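Local coordinates for protein phage integrase/site-specific recombinase (Haloarcula marismortui, PDB 3NRW) that probably binds DNA during integration and site-specific recombination, this fragment being the N-terminal, core-binding part of a tyrosine-recombinase family protein, at residues K37-W42 against D60-F65; R52-W57 against E98-K103; Q81-W86 against E102-P107. All coordinates share one frame; numbering follows the deposited sequence.

Contact 1. Residues K37-W42 against D60-F65; sequences KHFVEW and DEYETF
Tyr62 is the main bump here: its ring leaves helix 56-67 and fills the hollow that Phe39 and Trp42 leave between them on helix 26-45. The N-to-C directions of the two helix segments are 119° apart; with their axes 11.3 Å apart at closest approach, aromatic rings bridge the space. All three rings extend with CG anti to the backbone N. One face of Tyr62 receives the edge of Phe39, whose CD2 stands over the middle of the phenol ring, 3.7 Å from Tyr62 CG; this T-shaped pair has its planes at 70°. Tyr62 then turns its own edge on Trp42, with Tyr62 CD2 3.5 Å from Trp42 CD2, making a second edge-to-face pair. Over the same indole, Tyr62 CB sits almost on the normal of the six-membered ring, 3.9 Å from its centroid, as a CH-pi contact. The four-helix, core-binding domain of this recombinase thus has an aromatic cluster of Phe39, Trp42, Tyr62 and Phe65 where these two helices meet. Trp86 of helix 73-92 extends it by meeting the Phe39 ring, and Leu83 packs on both Phe39 and Tyr62. Toward the surface, Phe65 lays a face against the pyrrole end of the indole, Trp42 CD1 to Phe65 CD1 being 3.6 Å, with the planes oblique. Glu61 brings CB to the indole edge near Trp42 CZ2, then bends at chi2 (-82°) and carries its carboxylate away to a salt bridge with Arg46. The phenol tip reaches helix 26-45, Tyr62 OH lying 3.3 Å from His38 CB.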
# COMPACT_ATOMS: atom_id res chain seq x y z
N LYS A 37 4.75 5.89 -1.24
CA LYS A 37 5.59 6.23 -2.38
C LYS A 37 6.55 5.08 -2.65
O LYS A 37 6.83 4.75 -3.80
CB LYS A 37 6.39 7.51 -2.09
CG LYS A 37 7.31 7.92 -3.24
CD LYS A 37 8.15 9.13 -2.85
CE LYS A 37 9.20 9.44 -3.90
NZ LYS A 37 10.08 10.57 -3.50
N HIS A 38 7.05 4.45 -1.59
CA HIS A 38 7.97 3.34 -1.75
C HIS A 38 7.31 2.17 -2.46
O HIS A 38 7.92 1.49 -3.28
CB HIS A 38 8.52 2.87 -0.40
CG HIS A 38 9.31 3.93 0.30
ND1 HIS A 38 8.80 4.67 1.35
CD2 HIS A 38 10.55 4.41 0.07
CE1 HIS A 38 9.69 5.56 1.72
NE2 HIS A 38 10.76 5.43 0.96
N PHE A 39 6.04 1.94 -2.13
CA PHE A 39 5.34 0.84 -2.75
C PHE A 39 5.03 1.10 -4.22
O PHE A 39 5.21 0.22 -5.06
CB PHE A 39 4.04 0.54 -2.01
CG PHE A 39 3.33 -0.66 -2.54
CD1 PHE A 39 2.46 -0.55 -3.62
CD2 PHE A 39 3.63 -1.92 -2.04
CE1 PHE A 39 1.89 -1.68 -4.19
CE2 PHE A 39 3.07 -3.06 -2.60
CZ PHE A 39 2.20 -2.94 -3.68
N VAL A 40 4.58 2.31 -4.53
CA VAL A 40 4.26 2.64 -5.91
C VAL A 40 5.47 2.50 -6.83
O VAL A 40 5.37 1.90 -7.90
CB VAL A 40 3.67 4.06 -6.03
CG1 VAL A 40 3.46 4.42 -7.50
CG2 VAL A 40 2.35 4.13 -5.28
N GLU A 41 6.62 3.03 -6.42
CA GLU A 41 7.82 2.93 -7.25
C GLU A 41 8.24 1.47 -7.39
O GLU A 41 8.60 1.02 -8.48
CB GLU A 41 8.96 3.77 -6.66
CG GLU A 41 9.15 3.63 -5.17
CD GLU A 41 10.34 4.43 -4.66
OE1 GLU A 41 11.46 4.21 -5.16
OE2 GLU A 41 10.15 5.26 -3.74
N TRP A 42 8.19 0.72 -6.28
CA TRP A 42 8.55 -0.69 -6.30
C TRP A 42 7.62 -1.47 -7.22
O TRP A 42 8.07 -2.25 -8.07
CB TRP A 42 8.48 -1.27 -4.88
CG TRP A 42 8.72 -2.76 -4.79
CD1 TRP A 42 9.93 -3.40 -4.68
CD2 TRP A 42 7.73 -3.78 -4.81
NE1 TRP A 42 9.74 -4.76 -4.61
CE2 TRP A 42 8.40 -5.02 -4.69
CE3 TRP A 42 6.33 -3.78 -4.91
CZ2 TRP A 42 7.72 -6.24 -4.66
CZ3 TRP A 42 5.65 -5.00 -4.88
CH2 TRP A 42 6.35 -6.22 -4.76
N ASP A 60 4.92 -10.18 0.33
CA ASP A 60 6.06 -10.62 1.12
C ASP A 60 7.36 -10.11 0.48
O ASP A 60 8.31 -9.78 1.18
CB ASP A 60 6.10 -12.15 1.21
CG ASP A 60 7.27 -12.66 2.05
OD1 ASP A 60 7.18 -12.61 3.30
OD2 ASP A 60 8.28 -13.10 1.46
N GLU A 61 7.39 -10.08 -0.85
CA GLU A 61 8.56 -9.59 -1.55
C GLU A 61 8.76 -8.13 -1.18
O GLU A 61 9.88 -7.69 -0.92
CB GLU A 61 8.37 -9.71 -3.07
CG GLU A 61 8.51 -11.13 -3.60
CD GLU A 61 9.96 -11.53 -3.81
OE1 GLU A 61 10.52 -11.18 -4.87
OE2 GLU A 61 10.55 -12.18 -2.92
N TYR A 62 7.66 -7.38 -1.16
CA TYR A 62 7.75 -5.96 -0.82
C TYR A 62 8.24 -5.77 0.60
O TYR A 62 9.14 -4.96 0.86
CB TYR A 62 6.40 -5.27 -0.98
CG TYR A 62 6.48 -3.80 -0.62
CD1 TYR A 62 5.88 -3.32 0.54
CD2 TYR A 62 7.18 -2.91 -1.42
CE1 TYR A 62 5.99 -1.97 0.90
CE2 TYR A 62 7.30 -1.57 -1.08
CZ TYR A 62 6.70 -1.10 0.08
OH TYR A 62 6.81 0.22 0.41
N GLU A 63 7.67 -6.53 1.53
CA GLU A 63 8.08 -6.40 2.92
C GLU A 63 9.57 -6.65 3.08
O GLU A 63 10.27 -5.90 3.77
CB GLU A 63 7.29 -7.38 3.79
CG GLU A 63 7.67 -7.32 5.26
CD GLU A 63 6.89 -8.30 6.10
OE1 GLU A 63 7.17 -8.38 7.31
OE2 GLU A 63 6.00 -8.98 5.54
N THR A 64 10.07 -7.70 2.45
CA THR A 64 11.48 -8.04 2.53
C THR A 64 12.36 -6.95 1.92
O THR A 64 13.44 -6.64 2.42
CB THR A 64 11.75 -9.37 1.84
OG1 THR A 64 10.97 -10.38 2.50
CG2 THR A 64 13.21 -9.73 1.92
N PHE A 65 11.88 -6.37 0.82
CA PHE A 65 12.59 -5.30 0.15
C PHE A 65 12.75 -4.13 1.13
O PHE A 65 13.86 -3.64 1.36
CB PHE A 65 11.78 -4.88 -1.09
CG PHE A 65 12.17 -3.55 -1.67
CD1 PHE A 65 11.33 -2.45 -1.52
CD2 PHE A 65 13.35 -3.41 -2.39
CE1 PHE A 65 11.66 -1.22 -2.09
CE2 PHE A 65 13.69 -2.19 -2.97
CZ PHE A 65 12.84 -1.09 -2.82

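Contact 2. Residues R52-W57 against E98-K103; sequences RELTGW and EDLPEK
Leu100 makes the closest contact, its two methyls both set against the loop before helix 56-67. Leu100 CD2 meets Leu54 CB at 3.7 Å, while Leu100 CD1 lies against the backbone, 3.6 Å from Leu54 O and 3.8 Å from Thr55 CA. Leu100 CG is anti to the backbone N (chi1 -176°), which carries both methyls across to the other segment. Beside it, Lys103 runs extended past Gly56, with Lys103 CD 4.0 Å from Gly56 N, and ends at a water. That water accepts from both sides, 2.9 Å from Gly56 N and 2.8 Å from Lys103 NZ, so it satisfies an N-H in the first turn of the helix. Segment 52-57 leads into helix 56-67, with Thr55 as its N-cap residue, whose OG1 accepts a hydrogen bond from Lys58 N. On the other side, a short 3-10 turn at 101-103 sets the spacing of Leu100 and Lys103, and Lys103 N hydrogen-bonds to Leu100 O at 2.8 Å. Farther out, Leu87 of helix 73-92 packs on Leu100, and Ile48 on Leu54. Arg52 NH2 ties the start of the turn to the backbone carbonyls of Asp94 and Pro5.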
# COMPACT_ATOMS: atom_id res chain seq x y z
N ARG A 52 -5.00 -5.40 -8.39
CA ARG A 52 -5.59 -6.72 -8.23
C ARG A 52 -4.56 -7.83 -8.48
O ARG A 52 -4.75 -8.97 -8.05
CB ARG A 52 -6.78 -6.89 -9.19
CG ARG A 52 -7.64 -8.10 -8.90
CD ARG A 52 -8.74 -8.24 -9.94
NE ARG A 52 -9.62 -7.07 -9.98
CZ ARG A 52 -10.49 -6.75 -9.03
NH1 ARG A 52 -10.61 -7.49 -7.94
NH2 ARG A 52 -11.27 -5.68 -9.18
N GLU A 53 -3.47 -7.48 -9.16
CA GLU A 53 -2.40 -8.44 -9.46
C GLU A 53 -1.61 -8.85 -8.22
O GLU A 53 -0.90 -9.85 -8.24
CB GLU A 53 -1.45 -7.85 -10.51
CG GLU A 53 -2.10 -7.64 -11.87
CD GLU A 53 -1.19 -6.94 -12.87
OE1 GLU A 53 -1.57 -6.82 -14.05
OE2 GLU A 53 -0.09 -6.50 -12.47
N LEU A 54 -1.73 -8.07 -7.15
CA LEU A 54 -1.02 -8.37 -5.92
C LEU A 54 -1.44 -9.71 -5.32
O LEU A 54 -2.58 -10.13 -5.46
CB LEU A 54 -1.25 -7.26 -4.89
CG LEU A 54 -0.56 -5.94 -5.22
CD1 LEU A 54 -0.95 -4.91 -4.18
CD2 LEU A 54 0.96 -6.13 -5.23
N THR A 55 -0.49 -10.36 -4.64
CA THR A 55 -0.70 -11.65 -4.00
C THR A 55 0.11 -11.69 -2.71
O THR A 55 0.91 -10.78 -2.44
CB THR A 55 -0.18 -12.81 -4.86
OG1 THR A 55 1.24 -12.66 -5.05
CG2 THR A 55 -0.87 -12.84 -6.21
N GLY A 56 -0.08 -12.74 -1.91
CA GLY A 56 0.68 -12.87 -0.68
C GLY A 56 2.17 -12.89 -0.99
O GLY A 56 2.98 -12.33 -0.24
N TRP A 57 2.54 -13.54 -2.09
CA TRP A 57 3.95 -13.61 -2.48
C TRP A 57 4.51 -12.23 -2.78
O TRP A 57 5.57 -11.86 -2.27
CB TRP A 57 4.13 -14.53 -3.70
CG TRP A 57 5.50 -14.44 -4.33
CD1 TRP A 57 5.84 -13.74 -5.46
CD2 TRP A 57 6.71 -15.05 -3.86
NE1 TRP A 57 7.18 -13.88 -5.72
CE2 TRP A 57 7.74 -14.68 -4.76
CE3 TRP A 57 7.02 -15.87 -2.77
CZ2 TRP A 57 9.06 -15.11 -4.60
CZ3 TRP A 57 8.34 -16.30 -2.62
CH2 TRP A 57 9.34 -15.92 -3.52
N GLU A 98 -10.82 -9.63 -2.01
CA GLU A 98 -11.22 -9.42 -0.62
C GLU A 98 -10.31 -10.08 0.41
O GLU A 98 -10.25 -9.64 1.55
CB GLU A 98 -12.66 -9.87 -0.40
CG GLU A 98 -12.98 -11.27 -0.92
CD GLU A 98 -13.53 -11.25 -2.34
OE1 GLU A 98 -12.82 -10.79 -3.26
OE2 GLU A 98 -14.69 -11.69 -2.53
N ASP A 99 -9.60 -11.13 0.01
CA ASP A 99 -8.72 -11.82 0.96
C ASP A 99 -7.26 -11.37 0.90
O ASP A 99 -6.38 -12.01 1.48
CB ASP A 99 -8.79 -13.34 0.76
CG ASP A 99 -8.30 -13.77 -0.62
OD1 ASP A 99 -8.20 -15.00 -0.85
OD2 ASP A 99 -8.03 -12.90 -1.47
N LEU A 100 -6.99 -10.26 0.22
CA LEU A 100 -5.62 -9.79 0.10
C LEU A 100 -5.10 -9.01 1.31
O LEU A 100 -4.00 -9.27 1.80
CB LEU A 100 -5.45 -8.93 -1.15
CG LEU A 100 -4.00 -8.48 -1.37
CD1 LEU A 100 -3.18 -9.65 -1.91
CD2 LEU A 100 -3.96 -7.32 -2.33
N PRO A 101 -5.87 -8.03 1.81
CA PRO A 101 -5.40 -7.26 2.96
C PRO A 101 -4.94 -8.09 4.15
O PRO A 101 -4.00 -7.70 4.84
CB PRO A 101 -6.59 -6.35 3.27
CG PRO A 101 -7.77 -7.11 2.74
CD PRO A 101 -7.25 -7.66 1.44
N GLU A 102 -5.58 -9.23 4.38
CA GLU A 102 -5.22 -10.11 5.49
C GLU A 102 -3.84 -10.73 5.31
O GLU A 102 -3.22 -11.18 6.27
CB GLU A 102 -6.25 -11.24 5.64
CG GLU A 102 -6.53 -11.98 4.34
CD GLU A 102 -6.85 -13.45 4.53
OE1 GLU A 102 -7.68 -13.79 5.42
OE2 GLU A 102 -6.29 -14.28 3.79
N LYS A 103 -3.36 -10.77 4.07
CA LYS A 103 -2.07 -11.36 3.78
C LYS A 103 -0.91 -10.40 4.06
O LYS A 103 0.25 -10.75 3.88
CB LYS A 103 -2.03 -11.85 2.34
CG LYS A 103 -3.03 -12.97 2.08
CD LYS A 103 -3.11 -13.36 0.62
CE LYS A 103 -4.08 -14.52 0.43
NZ LYS A 103 -4.20 -14.92 -1.00
O HOH W 1 -2.02 -14.72 -2.74

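Contact 3. Residues Q81-W86 against E102-P107; sequences QTLKNW and EKVHVP
The chain at 102-107 leaves a 3-10 turn and runs on as loop, extended from Val104 to Val106, beside helix segment 81-86, its CA atoms coming within 5.9 Å at Lys84 and Val104 and 6.0 Å at Gln81 and Val106. Val104 and Val106 point their CB atoms toward the helix, while His105 between them points away and hydrogen-bonds through ND1 to Glu63 OE1 on helix 56-67. Lys84 has the largest share of the contact. Its CG is anti to the backbone N, but the chain then folds at chi2 (75°), chi3 (99°) and chi4, so the methylenes curl over Val104 instead of extending. Lys84 CE lies 3.7 Å from Val104 CB and 3.3 Å from Val104 O, the aliphatic part of the lysine covering the valine and its carbonyl. Val104 CG1 reaches the root of the lysine, 4.0 Å from Lys84 CB; the two side chains lie alongside each other, pointing opposite ways. Leu83 makes a looser contact on the buried side, its CD2 4.5 Å from Val104 CG1. About one turn before Lys84, Gln81 crosses Val106 obliquely, with Gln81 OE1 3.9 Å from Val106 CG1. Bent at chi2, Gln81 also sends NE2 to Asn85 OD1, a weak intrahelical bond of 2.8 Å. Deeper in, Val104 is buried by Met80 and Leu87 of helix 73-92 and by Leu59 of helix 56-67, and Leu83 touches Phe39 and Tyr62. No hydrogen bond joins the two segments, which meet by van der Waals contact alone, much of it with lysine methylenes, along an extended tail. This is the C-terminal end of the fragment laid over the last helix of an all-helical core-binding domain, Val104 packed between helices 73-92 and 56-67 and Val106 against helix 73-92.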
# COMPACT_ATOMS: atom_id res chain seq x y z
N GLN A 81 1.59 -1.00 8.10
CA GLN A 81 0.24 -0.76 8.62
C GLN A 81 -0.54 0.13 7.65
O GLN A 81 -1.73 -0.08 7.41
CB GLN A 81 0.30 -0.09 9.99
CG GLN A 81 -1.07 0.22 10.58
CD GLN A 81 -1.91 -1.02 10.76
OE1 GLN A 81 -1.57 -1.91 11.54
NE2 GLN A 81 -3.03 -1.09 10.04
N THR A 82 0.13 1.13 7.09
CA THR A 82 -0.53 2.00 6.14
C THR A 82 -0.80 1.19 4.88
O THR A 82 -1.85 1.34 4.26
CB THR A 82 0.33 3.25 5.80
OG1 THR A 82 0.24 4.19 6.88
CG2 THR A 82 -0.17 3.91 4.52
N LEU A 83 0.13 0.31 4.51
CA LEU A 83 -0.06 -0.54 3.34
C LEU A 83 -1.31 -1.38 3.58
O LEU A 83 -2.17 -1.53 2.71
CB LEU A 83 1.15 -1.45 3.12
CG LEU A 83 1.03 -2.50 2.00
CD1 LEU A 83 0.72 -1.80 0.69
CD2 LEU A 83 2.32 -3.31 1.88
N LYS A 84 -1.41 -1.92 4.79
CA LYS A 84 -2.55 -2.75 5.17
C LYS A 84 -3.87 -1.97 5.08
O LYS A 84 -4.85 -2.46 4.51
CB LYS A 84 -2.37 -3.27 6.60
CG LYS A 84 -3.59 -4.00 7.15
CD LYS A 84 -3.73 -5.38 6.55
CE LYS A 84 -3.17 -6.45 7.48
NZ LYS A 84 -4.04 -6.63 8.68
N ASN A 85 -3.91 -0.77 5.65
CA ASN A 85 -5.12 0.04 5.62
C ASN A 85 -5.49 0.41 4.20
O ASN A 85 -6.67 0.52 3.85
CB ASN A 85 -4.94 1.30 6.46
CG ASN A 85 -4.66 0.99 7.90
OD1 ASN A 85 -5.02 -0.07 8.40
ND2 ASN A 85 -4.01 1.92 8.59
N TRP A 86 -4.47 0.62 3.37
CA TRP A 86 -4.69 0.98 1.98
C TRP A 86 -5.40 -0.17 1.27
O TRP A 86 -6.41 0.04 0.60
CB TRP A 86 -3.35 1.29 1.33
CG TRP A 86 -3.40 1.66 -0.11
CD1 TRP A 86 -4.39 2.35 -0.76
CD2 TRP A 86 -2.35 1.46 -1.06
NE1 TRP A 86 -4.00 2.60 -2.07
CE2 TRP A 86 -2.76 2.07 -2.27
CE3 TRP A 86 -1.10 0.83 -1.00
CZ2 TRP A 86 -1.95 2.06 -3.41
CZ3 TRP A 86 -0.30 0.83 -2.14
CH2 TRP A 86 -0.73 1.44 -3.33
N GLU A 102 -5.58 -9.23 4.38
CA GLU A 102 -5.22 -10.11 5.49
C GLU A 102 -3.84 -10.73 5.31
O GLU A 102 -3.22 -11.18 6.27
CB GLU A 102 -6.25 -11.24 5.64
CG GLU A 102 -6.53 -11.98 4.34
CD GLU A 102 -6.85 -13.45 4.53
OE1 GLU A 102 -7.68 -13.79 5.42
OE2 GLU A 102 -6.29 -14.28 3.79
N LYS A 103 -3.36 -10.77 4.07
CA LYS A 103 -2.07 -11.36 3.78
C LYS A 103 -0.91 -10.40 4.06
O LYS A 103 0.25 -10.75 3.88
CB LYS A 103 -2.03 -11.85 2.34
CG LYS A 103 -3.03 -12.97 2.08
CD LYS A 103 -3.11 -13.36 0.62
CE LYS A 103 -4.08 -14.52 0.43
NZ LYS A 103 -4.20 -14.92 -1.00
N VAL A 104 -1.23 -9.18 4.50
CA VAL A 104 -0.20 -8.19 4.80
C VAL A 104 0.34 -8.41 6.21
O VAL A 104 -0.40 -8.31 7.19
CB VAL A 104 -0.74 -6.75 4.72
CG1 VAL A 104 0.36 -5.77 5.09
CG2 VAL A 104 -1.25 -6.46 3.32
N HIS A 105 1.63 -8.71 6.30
CA HIS A 105 2.28 -8.94 7.59
C HIS A 105 2.76 -7.64 8.21
O HIS A 105 3.63 -6.96 7.66
CB HIS A 105 3.45 -9.91 7.40
CG HIS A 105 4.23 -10.18 8.66
ND1 HIS A 105 5.39 -9.51 8.97
CD2 HIS A 105 4.00 -11.04 9.68
CE1 HIS A 105 5.85 -9.95 10.13
NE2 HIS A 105 5.02 -10.87 10.58
N VAL A 106 2.19 -7.29 9.36
CA VAL A 106 2.56 -6.07 10.06
C VAL A 106 3.44 -6.40 11.26
O VAL A 106 2.95 -6.80 12.31
CB VAL A 106 1.32 -5.28 10.54
CG1 VAL A 106 1.75 -4.02 11.27
CG2 VAL A 106 0.44 -4.92 9.35
N PRO A 107 4.77 -6.25 11.11
CA PRO A 107 5.72 -6.53 12.19
C PRO A 107 5.64 -5.50 13.30
O PRO A 107 5.28 -5.82 14.44
CB PRO A 107 7.06 -6.52 11.47
CG PRO A 107 6.85 -5.46 10.43
CD PRO A 107 5.47 -5.79 9.90

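In the fold
From the N terminus, helix 26-45 leads through a loop to helix 56-67, and contact 1 closes that connection by joining the two helices. Contact 2 opens within it, at the turn before helix 56-67, and closes only after helix 73-92, so contacts 1 and 2 cross along the chain. Contact 3 begins on helix 73-92 after contact 1 has closed and ends on the tail, sharing Glu102 and Lys103 with contact 2. Phe39 of contact 1 touches Leu54 of contact 2, and Pro101 O of contact 2 packs against Lys84 CD of contact 3. Together they join helices 26-45, 56-67 and 73-92 and the C-terminal end of this fragment.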